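Local coordinates for coenzyme F420-dependent N(5),N(10)-methenyltetrahydromethanopterin reductase-related protein (Desulfurobacterium thermolithotrophum DSM 11699, PDB 6HUY) that binds 5,10-methenyltetrahydrofolate between its two subunits and is related to the hydrogen-forming methylenetetrahydromethanopterin dehydrogenases (Hmd), its own catalytic role being unsettled, at residues Ser143-Ala148 with Tyr159-Asn164; Ser120-Asn125 with Pro195-Ser200; Pro51-Val56 with Leu71-Ile76. All blocks are in the same frame, centred on the assembly; numbering follows the deposited sequence.

Contact 1: residues Ser143-Ala148 with Tyr159-Asn164; sequences STMHPA and YLIATN. With GUE (5,10-Methenyltetrahydrofolate), chain M.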
loop_
_atom_site.group_PDB
_atom_site.type_symbol
_atom_site.label_atom_id
_atom_site.label_comp_id
_atom_site.label_asym_id
_atom_site.label_seq_id
_atom_site.Cartn_x
_atom_site.Cartn_y
_atom_site.Cartn_z
ATOM N N SER B 143 2.003 -25.003 0.840
ATOM C CA SER B 143 2.478 -24.238 -0.298
ATOM C C SER B 143 1.287 -23.881 -1.176
ATOM O O SER B 143 0.165 -23.746 -0.675
ATOM C CB SER B 143 3.522 -25.037 -1.079
ATOM O OG SER B 143 4.026 -24.317 -2.188
ATOM N N THR B 144 1.505 -23.714 -2.478
ATOM C CA THR B 144 0.446 -23.257 -3.357
ATOM C C THR B 144 0.556 -23.926 -4.717
ATOM O O THR B 144 1.630 -24.356 -5.145
ATOM C CB THR B 144 0.480 -21.729 -3.553
ATOM O OG1 THR B 144 1.705 -21.344 -4.204
ATOM C CG2 THR B 144 0.361 -21.015 -2.230
ATOM N N MET B 145 -0.597 -24.005 -5.380
ATOM C CA MET B 145 -0.701 -24.306 -6.806
ATOM C C MET B 145 -1.594 -23.237 -7.441
ATOM O O MET B 145 -2.704 -23.492 -7.911
ATOM C CB MET B 145 -1.237 -25.720 -7.021
ATOM C CG MET B 145 -0.234 -26.803 -6.684
ATOM S SD MET B 145 1.149 -26.861 -7.841
ATOM C CE MET B 145 0.380 -27.746 -9.198
ATOM N N HIS B 146 -1.101 -22.001 -7.418
ATOM C CA HIS B 146 -1.900 -20.861 -7.835
ATOM C C HIS B 146 -1.857 -20.776 -9.353
ATOM O O HIS B 146 -0.799 -20.481 -9.917
ATOM C CB HIS B 146 -1.382 -19.566 -7.206
ATOM C CG HIS B 146 -2.368 -18.445 -7.239
ATOM N ND1 HIS B 146 -3.246 -18.255 -8.284
ATOM C CD2 HIS B 146 -2.629 -17.458 -6.346
ATOM C CE1 HIS B 146 -4.003 -17.202 -8.038
ATOM N NE2 HIS B 146 -3.646 -16.695 -6.869
ATOM N N PRO B 147 -2.968 -21.030 -10.053
ATOM C CA PRO B 147 -2.940 -20.963 -11.522
ATOM C C PRO B 147 -2.709 -19.568 -12.075
ATOM O O PRO B 147 -2.396 -19.450 -13.271
ATOM C CB PRO B 147 -4.323 -21.493 -11.923
ATOM C CG PRO B 147 -5.186 -21.218 -10.744
ATOM C CD PRO B 147 -4.301 -21.388 -9.545
ATOM N N ALA B 148 -2.881 -18.512 -11.273
ATOM C CA ALA B 148 -2.697 -17.144 -11.761
ATOM C C ALA B 148 -3.399 -16.984 -13.109
ATOM O O ALA B 148 -2.905 -16.303 -14.019
ATOM C CB ALA B 148 -1.219 -16.796 -11.862
ATOM N N TYR B 159 1.959 -22.238 -12.911
ATOM C CA TYR B 159 1.523 -22.234 -11.520
ATOM C C TYR B 159 2.500 -21.398 -10.708
ATOM O O TYR B 159 3.708 -21.427 -10.969
ATOM C CB TYR B 159 1.476 -23.641 -10.919
ATOM C CG TYR B 159 0.346 -24.516 -11.410
ATOM C CD1 TYR B 159 -0.958 -24.257 -11.046
ATOM C CD2 TYR B 159 0.593 -25.630 -12.213
ATOM C CE1 TYR B 159 -1.999 -25.043 -11.483
ATOM C CE2 TYR B 159 -0.451 -26.440 -12.656
ATOM C CZ TYR B 159 -1.752 -26.138 -12.277
ATOM O OH TYR B 159 -2.821 -26.913 -12.687
ATOM N N LEU B 160 1.989 -20.672 -9.717
ATOM C CA LEU B 160 2.814 -20.030 -8.700
ATOM C C LEU B 160 2.909 -20.939 -7.475
ATOM O O LEU B 160 1.887 -21.284 -6.879
ATOM C CB LEU B 160 2.228 -18.683 -8.300
ATOM C CG LEU B 160 1.853 -17.759 -9.463
ATOM C CD1 LEU B 160 1.400 -16.399 -8.934
ATOM C CD2 LEU B 160 2.996 -17.587 -10.470
ATOM N N ILE B 161 4.133 -21.319 -7.107
ATOM C CA ILE B 161 4.407 -22.283 -6.043
ATOM C C ILE B 161 5.154 -21.563 -4.924
ATOM O O ILE B 161 6.291 -21.114 -5.121
ATOM C CB ILE B 161 5.212 -23.487 -6.567
ATOM C CG1 ILE B 161 4.407 -24.240 -7.629
ATOM C CG2 ILE B 161 5.609 -24.438 -5.426
ATOM C CD1 ILE B 161 5.202 -25.291 -8.394
ATOM N N ALA B 162 4.521 -21.477 -3.749
ATOM C CA ALA B 162 5.091 -20.805 -2.579
ATOM C C ALA B 162 6.321 -21.543 -2.051
ATOM O O ALA B 162 6.290 -22.766 -1.857
ATOM C CB ALA B 162 4.035 -20.711 -1.480
ATOM N N THR B 163 7.407 -20.798 -1.837
ATOM C CA THR B 163 8.604 -21.268 -1.152
ATOM C C THR B 163 8.705 -20.638 0.240
ATOM O O THR B 163 7.885 -19.815 0.650
ATOM C CB THR B 163 9.871 -20.933 -1.940
ATOM O OG1 THR B 163 10.203 -19.554 -1.736
ATOM C CG2 THR B 163 9.704 -21.198 -3.427
ATOM N N ASN B 164 9.764 -21.011 0.952
ATOM C CA ASN B 164 10.083 -20.500 2.276
ATOM C C ASN B 164 10.850 -19.189 2.259
ATOM O O ASN B 164 11.149 -18.656 3.334
ATOM C CB ASN B 164 10.916 -21.526 3.039
ATOM C CG ASN B 164 10.169 -22.800 3.296
ATOM O OD1 ASN B 164 9.010 -22.783 3.707
ATOM N ND2 ASN B 164 10.822 -23.915 3.052
HETATM N N1 GUE M . -6.837 -13.918 -13.175
HETATM C C2 GUE M . -5.875 -14.113 -12.241
HETATM N N3 GUE M . -6.140 -14.695 -11.052
HETATM C C4 GUE M . -7.370 -15.111 -10.726
HETATM C C6 GUE M . -10.733 -15.320 -12.651
HETATM C "C1'" GUE M . -14.377 -16.188 -7.386
HETATM C "C2'" GUE M . -13.050 -16.620 -7.265
HETATM C "C3'" GUE M . -12.146 -16.472 -8.320
HETATM C "C4'" GUE M . -12.554 -15.894 -9.522
HETATM C "C5'" GUE M . -13.872 -15.447 -9.637
HETATM O O4 GUE M . -7.564 -15.647 -9.626
HETATM C C4A GUE M . -8.483 -14.939 -11.697
HETATM N N5 GUE M . -9.825 -15.335 -11.512
HETATM C C7 GUE M . -10.443 -14.012 -13.394
HETATM N N8 GUE M . -9.082 -14.083 -13.901
HETATM C C8A GUE M . -8.119 -14.296 -12.977
HETATM N N2 GUE M . -4.614 -13.697 -12.525
HETATM C C9 GUE M . -12.089 -15.365 -11.942
HETATM N N10 GUE M . -11.648 -15.708 -10.589
HETATM C "C6'" GUE M . -14.778 -15.591 -8.582
HETATM C C11 GUE M . -15.350 -16.324 -6.232
HETATM O O11 GUE M . -16.231 -15.487 -6.101
HETATM N N GUE M . -15.231 -17.299 -5.334
HETATM C CA GUE M . -16.051 -17.279 -4.131
HETATM C C GUE M . -15.231 -17.345 -2.870
HETATM O OX1 GUE M . -15.665 -16.783 -1.840
HETATM O OX2 GUE M . -14.154 -17.983 -2.899
HETATM C CB GUE M . -16.982 -18.484 -4.121
HETATM C CG GUE M . -18.420 -18.180 -4.522
HETATM C CD GUE M . -19.203 -19.445 -4.225
HETATM O OE1 GUE M . -19.293 -20.327 -5.119
HETATM O OE2 GUE M . -19.701 -19.565 -3.077
HETATM C C1 GUE M . -10.387 -15.728 -10.445
#

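Contact 2: residues Ser120-Asn125 with Pro195-Ser200; sequences SILVLN and PAELVS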
loop_
_atom_site.group_PDB
_atom_site.type_symbol
_atom_site.label_atom_id
_atom_site.label_comp_id
_atom_site.label_asym_id
_atom_site.label_seq_id
_atom_site.Cartn_x
_atom_site.Cartn_y
_atom_site.Cartn_z
ATOM N N SER B 120 -4.577 -17.003 0.868
ATOM C CA SER B 120 -3.129 -16.944 1.013
ATOM C C SER B 120 -2.655 -18.013 1.988
ATOM O O SER B 120 -3.271 -18.233 3.040
ATOM C CB SER B 120 -2.677 -15.560 1.490
ATOM O OG SER B 120 -3.586 -15.023 2.427
ATOM N N ILE B 121 -1.524 -18.640 1.652
ATOM C CA ILE B 121 -1.129 -19.857 2.355
ATOM C C ILE B 121 -0.777 -19.577 3.809
ATOM O O ILE B 121 -1.020 -20.419 4.675
ATOM C CB ILE B 121 0.034 -20.556 1.618
ATOM C CG1 ILE B 121 0.302 -21.937 2.224
ATOM C CG2 ILE B 121 1.287 -19.726 1.669
ATOM C CD1 ILE B 121 -0.891 -22.881 2.151
ATOM N N LEU B 122 -0.192 -18.415 4.109
ATOM C CA LEU B 122 0.188 -18.129 5.489
ATOM C C LEU B 122 -1.032 -17.892 6.363
ATOM O O LEU B 122 -1.020 -18.230 7.550
ATOM C CB LEU B 122 1.124 -16.913 5.555
ATOM C CG LEU B 122 2.533 -17.247 6.046
ATOM C CD1 LEU B 122 3.197 -18.167 5.047
ATOM C CD2 LEU B 122 3.348 -16.017 6.241
ATOM N N VAL B 123 -2.085 -17.304 5.800
ATOM C CA VAL B 123 -3.327 -17.150 6.540
ATOM C C VAL B 123 -3.933 -18.518 6.852
ATOM O O VAL B 123 -4.363 -18.778 7.984
ATOM C CB VAL B 123 -4.285 -16.242 5.750
ATOM C CG1 VAL B 123 -5.663 -16.198 6.396
ATOM C CG2 VAL B 123 -3.701 -14.834 5.665
ATOM N N LEU B 124 -3.969 -19.417 5.861
ATOM C CA LEU B 124 -4.419 -20.785 6.114
ATOM C C LEU B 124 -3.548 -21.444 7.172
ATOM O O LEU B 124 -4.051 -22.041 8.133
ATOM C CB LEU B 124 -4.391 -21.613 4.823
ATOM C CG LEU B 124 -4.722 -23.106 4.997
ATOM C CD1 LEU B 124 -6.174 -23.268 5.376
ATOM C CD2 LEU B 124 -4.445 -23.870 3.738
ATOM N N ASN B 125 -2.227 -21.363 6.992
ATOM C CA ASN B 125 -1.294 -21.924 7.962
ATOM C C ASN B 125 -1.556 -21.384 9.364
ATOM O O ASN B 125 -1.489 -22.134 10.346
ATOM C CB ASN B 125 0.140 -21.630 7.523
ATOM C CG ASN B 125 1.163 -22.306 8.397
ATOM O OD1 ASN B 125 1.760 -21.682 9.280
ATOM N ND2 ASN B 125 1.371 -23.598 8.163
ATOM N N PRO B 195 8.430 -16.438 -3.105
ATOM C CA PRO B 195 8.254 -16.373 -1.649
ATOM C C PRO B 195 6.772 -16.466 -1.310
ATOM O O PRO B 195 5.930 -15.867 -1.977
ATOM C CB PRO B 195 8.852 -15.011 -1.276
ATOM C CG PRO B 195 9.825 -14.706 -2.391
ATOM C CD PRO B 195 9.207 -15.297 -3.620
ATOM N N ALA B 196 6.456 -17.237 -0.264
ATOM C CA ALA B 196 5.071 -17.621 -0.003
ATOM C C ALA B 196 4.130 -16.427 0.032
ATOM O O ALA B 196 3.008 -16.495 -0.490
ATOM C CB ALA B 196 4.982 -18.384 1.311
ATOM N N GLU B 197 4.553 -15.331 0.663
ATOM C CA GLU B 197 3.642 -14.218 0.889
ATOM C C GLU B 197 3.452 -13.363 -0.345
ATOM O O GLU B 197 2.616 -12.452 -0.326
ATOM C CB GLU B 197 4.139 -13.334 2.036
ATOM C CG GLU B 197 4.167 -14.007 3.375
ATOM C CD GLU B 197 4.768 -13.112 4.446
ATOM O OE1 GLU B 197 3.990 -12.520 5.224
ATOM O OE2 GLU B 197 6.020 -12.978 4.491
ATOM N N LEU B 198 4.212 -13.612 -1.404
ATOM C CA LEU B 198 4.043 -12.893 -2.657
ATOM C C LEU B 198 3.187 -13.659 -3.667
ATOM O O LEU B 198 2.804 -13.083 -4.682
ATOM C CB LEU B 198 5.413 -12.584 -3.279
ATOM C CG LEU B 198 6.274 -11.464 -2.662
ATOM C CD1 LEU B 198 6.542 -11.655 -1.147
ATOM C CD2 LEU B 198 7.581 -11.356 -3.420
ATOM N N VAL B 199 2.869 -14.931 -3.409
ATOM C CA VAL B 199 2.084 -15.717 -4.359
ATOM C C VAL B 199 0.724 -15.065 -4.621
ATOM O O VAL B 199 0.315 -14.879 -5.772
ATOM C CB VAL B 199 1.929 -17.156 -3.845
ATOM C CG1 VAL B 199 0.811 -17.881 -4.585
ATOM C CG2 VAL B 199 3.261 -17.890 -3.999
ATOM N N SER B 200 -0.003 -14.732 -3.573
ATOM C CA SER B 200 -1.361 -14.251 -3.795
ATOM C C SER B 200 -1.345 -12.838 -4.377
ATOM O O SER B 200 -2.149 -12.536 -5.267
ATOM C CB SER B 200 -2.176 -14.314 -2.501
ATOM O OG SER B 200 -2.495 -15.664 -2.203
HETATM O O HOH W 1 -0.709 -17.823 -1.038
#

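Contact 3: residues Pro51-Val56 with Leu71-Ile76; sequences PNIDKV and LTTDDI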
loop_
_atom_site.group_PDB
_atom_site.type_symbol
_atom_site.label_atom_id
_atom_site.label_comp_id
_atom_site.label_asym_id
_atom_site.label_seq_id
_atom_site.Cartn_x
_atom_site.Cartn_y
_atom_site.Cartn_z
ATOM N N PRO B 51 -18.907 -30.973 -2.826
ATOM C CA PRO B 51 -20.206 -31.408 -2.301
ATOM C C PRO B 51 -21.303 -31.425 -3.335
ATOM O O PRO B 51 -22.355 -32.028 -3.086
ATOM C CB PRO B 51 -20.515 -30.378 -1.206
ATOM C CG PRO B 51 -19.301 -29.525 -1.090
ATOM C CD PRO B 51 -18.545 -29.632 -2.343
ATOM N N ASN B 52 -21.110 -30.775 -4.477
ATOM C CA ASN B 52 -22.162 -30.649 -5.476
ATOM C C ASN B 52 -21.861 -31.464 -6.731
ATOM O O ASN B 52 -22.245 -31.075 -7.835
ATOM C CB ASN B 52 -22.375 -29.177 -5.826
ATOM C CG ASN B 52 -22.860 -28.362 -4.637
ATOM O OD1 ASN B 52 -23.754 -28.777 -3.907
ATOM N ND2 ASN B 52 -22.267 -27.194 -4.443
ATOM N N ILE B 53 -21.175 -32.596 -6.573
ATOM C CA ILE B 53 -20.912 -33.489 -7.701
ATOM C C ILE B 53 -22.205 -33.840 -8.441
ATOM O O ILE B 53 -22.231 -33.886 -9.679
ATOM C CB ILE B 53 -20.184 -34.756 -7.209
ATOM C CG1 ILE B 53 -18.758 -34.412 -6.793
ATOM C CG2 ILE B 53 -20.184 -35.853 -8.275
ATOM C CD1 ILE B 53 -17.840 -33.993 -7.940
ATOM N N ASP B 54 -23.288 -34.112 -7.704
ATOM C CA ASP B 54 -24.521 -34.561 -8.353
ATOM C C ASP B 54 -25.087 -33.496 -9.281
ATOM O O ASP B 54 -25.827 -33.820 -10.220
ATOM C CB ASP B 54 -25.582 -34.938 -7.316
ATOM C CG ASP B 54 -25.128 -36.043 -6.376
ATOM O OD1 ASP B 54 -24.134 -36.736 -6.687
ATOM O OD2 ASP B 54 -25.783 -36.220 -5.327
ATOM N N LYS B 55 -24.772 -32.223 -9.030
ATOM C CA LYS B 55 -25.266 -31.151 -9.885
ATOM C C LYS B 55 -24.516 -31.061 -11.211
ATOM O O LYS B 55 -24.947 -30.308 -12.091
ATOM C CB LYS B 55 -25.176 -29.807 -9.156
ATOM C CG LYS B 55 -26.067 -29.673 -7.921
ATOM C CD LYS B 55 -25.898 -28.295 -7.285
ATOM C CE LYS B 55 -26.544 -28.206 -5.912
ATOM N NZ LYS B 55 -26.155 -26.936 -5.223
ATOM N N VAL B 56 -23.429 -31.806 -11.381
ATOM C CA VAL B 56 -22.634 -31.690 -12.612
ATOM C C VAL B 56 -23.371 -32.389 -13.750
ATOM O O VAL B 56 -23.711 -33.580 -13.622
ATOM C CB VAL B 56 -21.243 -32.295 -12.414
ATOM C CG1 VAL B 56 -20.414 -32.132 -13.688
ATOM C CG2 VAL B 56 -20.513 -31.641 -11.224
ATOM N N LEU B 71 -14.453 -38.998 -8.858
ATOM C CA LEU B 71 -15.316 -37.976 -8.276
ATOM C C LEU B 71 -15.948 -38.479 -6.983
ATOM O O LEU B 71 -16.355 -39.641 -6.885
ATOM C CB LEU B 71 -16.412 -37.550 -9.258
ATOM C CG LEU B 71 -15.888 -36.878 -10.528
ATOM C CD1 LEU B 71 -17.012 -36.646 -11.503
ATOM C CD2 LEU B 71 -15.192 -35.566 -10.199
ATOM N N THR B 72 -16.011 -37.593 -5.988
ATOM C CA THR B 72 -16.585 -37.941 -4.698
ATOM C C THR B 72 -17.060 -36.669 -4.008
ATOM O O THR B 72 -16.681 -35.553 -4.376
ATOM C CB THR B 72 -15.580 -38.690 -3.815
ATOM O OG1 THR B 72 -16.212 -39.077 -2.591
ATOM C CG2 THR B 72 -14.376 -37.819 -3.500
ATOM N N THR B 73 -17.907 -36.864 -2.999
ATOM C CA THR B 73 -18.348 -35.801 -2.108
ATOM C C THR B 73 -17.745 -35.922 -0.715
ATOM O O THR B 73 -17.906 -35.004 0.098
ATOM C CB THR B 73 -19.878 -35.827 -1.984
ATOM O OG1 THR B 73 -20.270 -37.073 -1.401
ATOM C CG2 THR B 73 -20.543 -35.677 -3.355
ATOM N N ASP B 74 -17.068 -37.029 -0.423
ATOM C CA ASP B 74 -16.549 -37.324 0.908
ATOM C C ASP B 74 -15.128 -36.777 0.994
ATOM O O ASP B 74 -14.179 -37.400 0.508
ATOM C CB ASP B 74 -16.604 -38.827 1.154
ATOM C CG ASP B 74 -16.292 -39.209 2.584
ATOM O OD1 ASP B 74 -15.562 -38.451 3.269
ATOM O OD2 ASP B 74 -16.774 -40.284 3.008
ATOM N N ASP B 75 -14.986 -35.602 1.624
ATOM C CA ASP B 75 -13.682 -34.946 1.715
ATOM C C ASP B 75 -12.685 -35.794 2.500
ATOM O O ASP B 75 -11.487 -35.832 2.175
ATOM C CB ASP B 75 -13.827 -33.565 2.369
ATOM C CG ASP B 75 -14.445 -32.515 1.435
ATOM O OD1 ASP B 75 -14.358 -32.679 0.200
ATOM O OD2 ASP B 75 -15.009 -31.512 1.935
ATOM N N ILE B 76 -13.154 -36.454 3.561
ATOM C CA ILE B 76 -12.258 -37.240 4.407
ATOM C C ILE B 76 -11.684 -38.424 3.629
ATOM O O ILE B 76 -10.465 -38.624 3.583
ATOM C CB ILE B 76 -13.003 -37.685 5.682
ATOM C CG1 ILE B 76 -13.096 -36.508 6.663
ATOM C CG2 ILE B 76 -12.325 -38.899 6.335
ATOM C CD1 ILE B 76 -14.065 -36.729 7.827
#

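Contact 1: residues Ser143-Ala148 with Tyr159-Asn164
Segments Ser143-Ala148 and Tyr159-Asn164 run roughly antiparallel, their touching parts 142° apart in direction, and join at a single antiparallel bridge in which His146 and Leu160 form a hydrogen-bonded pair. Strand 141-144 is the last of the six parallel strands of the Rossmann-like N-terminal domain, and strand 158-163 returns along it after a short excursion. Leu160 N donates to His146 O at 2.8 Å, and His146 N returns the bond to Leu160 O.

Before the bridge, side-chain hydroxyls replace backbone pairing. Thr144 OG1 donates a hydrogen bond to Leu160 O (2.7 Å) and accepts from Ala162 N at 2.9 Å; with chi1 at 63° the hydroxyl is turned into the gap between the two backbones. Leu160 O is thus gripped by two donors, Thr144 OG1 and His146 N, which arrive from opposite faces of its carbonyl plane. One residue earlier, Ser143 OG donates to Ala162 O (2.8 Å), in the carbonyl plane and on a lone pair.

On the side that packs against helices 32-41 and 174-186, the Met145 chain folds back through bends at chi2 and chi3 until its methyl CE stands 3.6 Å above the plane of the Tyr159 ring, over the centre of one face. The sulfur SD trails obliquely, in a Met-aromatic contact, and also reaches Ile161 CG1. Beyond the bridge, Ala148 CB rests on Leu160 CD1.

The His146 ring points toward the folate pocket, held at both nitrogens: NE2 pairs with Asp204, while ND1 accepts a hydrogen bond from Ala148 N, which lies tilted out of the ring plane. GUE O4 lies at its edge, near the ring plane, 4.2 Å from His146 CE1, and Ala148 O comes within 3.5 Å of the pterin amine GUE N2.

Contact 2: residues Ser120-Asn125 with Pro195-Ser200
The carboxylate of Glu197 carries methyl CD2 of Leu122 over one face, with Leu122 CD2 3.7 Å from Glu197 CD; OE1 is hydrogen-bonded to Ser317 of the neighbouring subunit, and OE2 has a weak bond to the backbone of Thr316 of that subunit. The same methyl touches the Glu197 stem, Leu122 CD2 to Glu197 CG being 3.6 Å, so the acid is approached along its aliphatic part as well.

Helix 121-125, in the Rossmann-like domain, and helix 196-200, which leads into the following helical region, meet at 117° between their directions, their axes 9.7 Å apart. Ala196 CB touches two hydrophobic branches of the other helix, 3.9 Å from Ile121 CG2 and 4.1 Å from Leu122 CD1. Where the first helix begins, Ser200 OG closes on Ser120 CA at 3.5 Å, and one water bridges the two segments: it accepts from Ile121 N (2.9 Å) and is hydrogen-bonded to Ser200 OG.

No direct hydrogen bond links the segments. Their cohesion therefore rests on small apolar contacts and one water, while the polar ends of Glu197 and of Ser120, whose OG pairs with Gln241 of the other chain, tie this helix junction to the dimer interface.

Contact 3: residues Pro51-Val56 with Leu71-Ile76
Ile53 presses its methylene onto a backbone carbonyl: CG1 is 3.4 Å from Thr72 O, and no hydrogen bond crosses between Pro51-Val56 and Leu71-Ile76. The rest of the Ile53 side chain meets one neighbour on each side of Thr72. Its tip CD1 lies 3.8 Å from Leu71 CD2, the two chains meeting at an oblique angle, and its branch point CB is 4.0 Å from Thr73 CG2. That threonine methyl also approaches the carbonyl of the other segment, with Thr73 CG2 4.1 Å from Pro51 O. The Ile53 conformation explains the reach: CG1 stands opposite the carbonyl carbon at chi1 -70°, and a further bend at chi2 (-68°) carries CD1 over to Leu71.

These residues bracket a right-handed beta-alpha-beta crossover of the Rossmann-like domain. Strand 45-49 ends just before Pro51, helix 58-67 follows, and the chain returns in strand 70-72, the outermost parallel strand at this end of the sheet. Arg61 of the crossover helix packs on both Ile53 and Leu71, and backbone bonds from Thr72 to Leu48 and Asp50 fix the strand beside its neighbour.

Each segment is also shaped internally. Residues 53-55 make a short 3-10 turn, in which Val56 N reaches Ile53 O at 2.9 Å, and Lys55 NZ makes a weak bond with Asn52 OD1. At the end of the strand Thr72 OG1 accepts from Asp74 N at 3.1 Å, nearly straight at 170°: an ST turn that swings the chain toward the helix starting at Asp75. Asp74 is the N-cap of that helix, its OD1 accepting from Glu77 N, while Asp75 OD1 pairs with the hydroxyl of Ser49 on the adjacent strand.

Contacts 1 and 2 are neighbours, their centres about 9 Å apart, and contact 1 is nested along the chain inside the loop that contact 2 closes. They pack directly: Ala162 CB lies 3.6 Å from Ala196 CA, and Thr144 OG1 is 3.6 Å from Val199 CG1. Contact 3 stands apart, at the opposite edge of the six-stranded sheet whose other outermost strand, 141-144, leads into contact 1; its centre is about 25 Å from that of contact 1 and about 27 Å from that of contact 2. Contact 1 borders the bound methenyltetrahydrofolate, whereas the side chains of Ser200 in contact 2 and Pro51 in contact 3 remain about 9 and 10 Å from a bound folate.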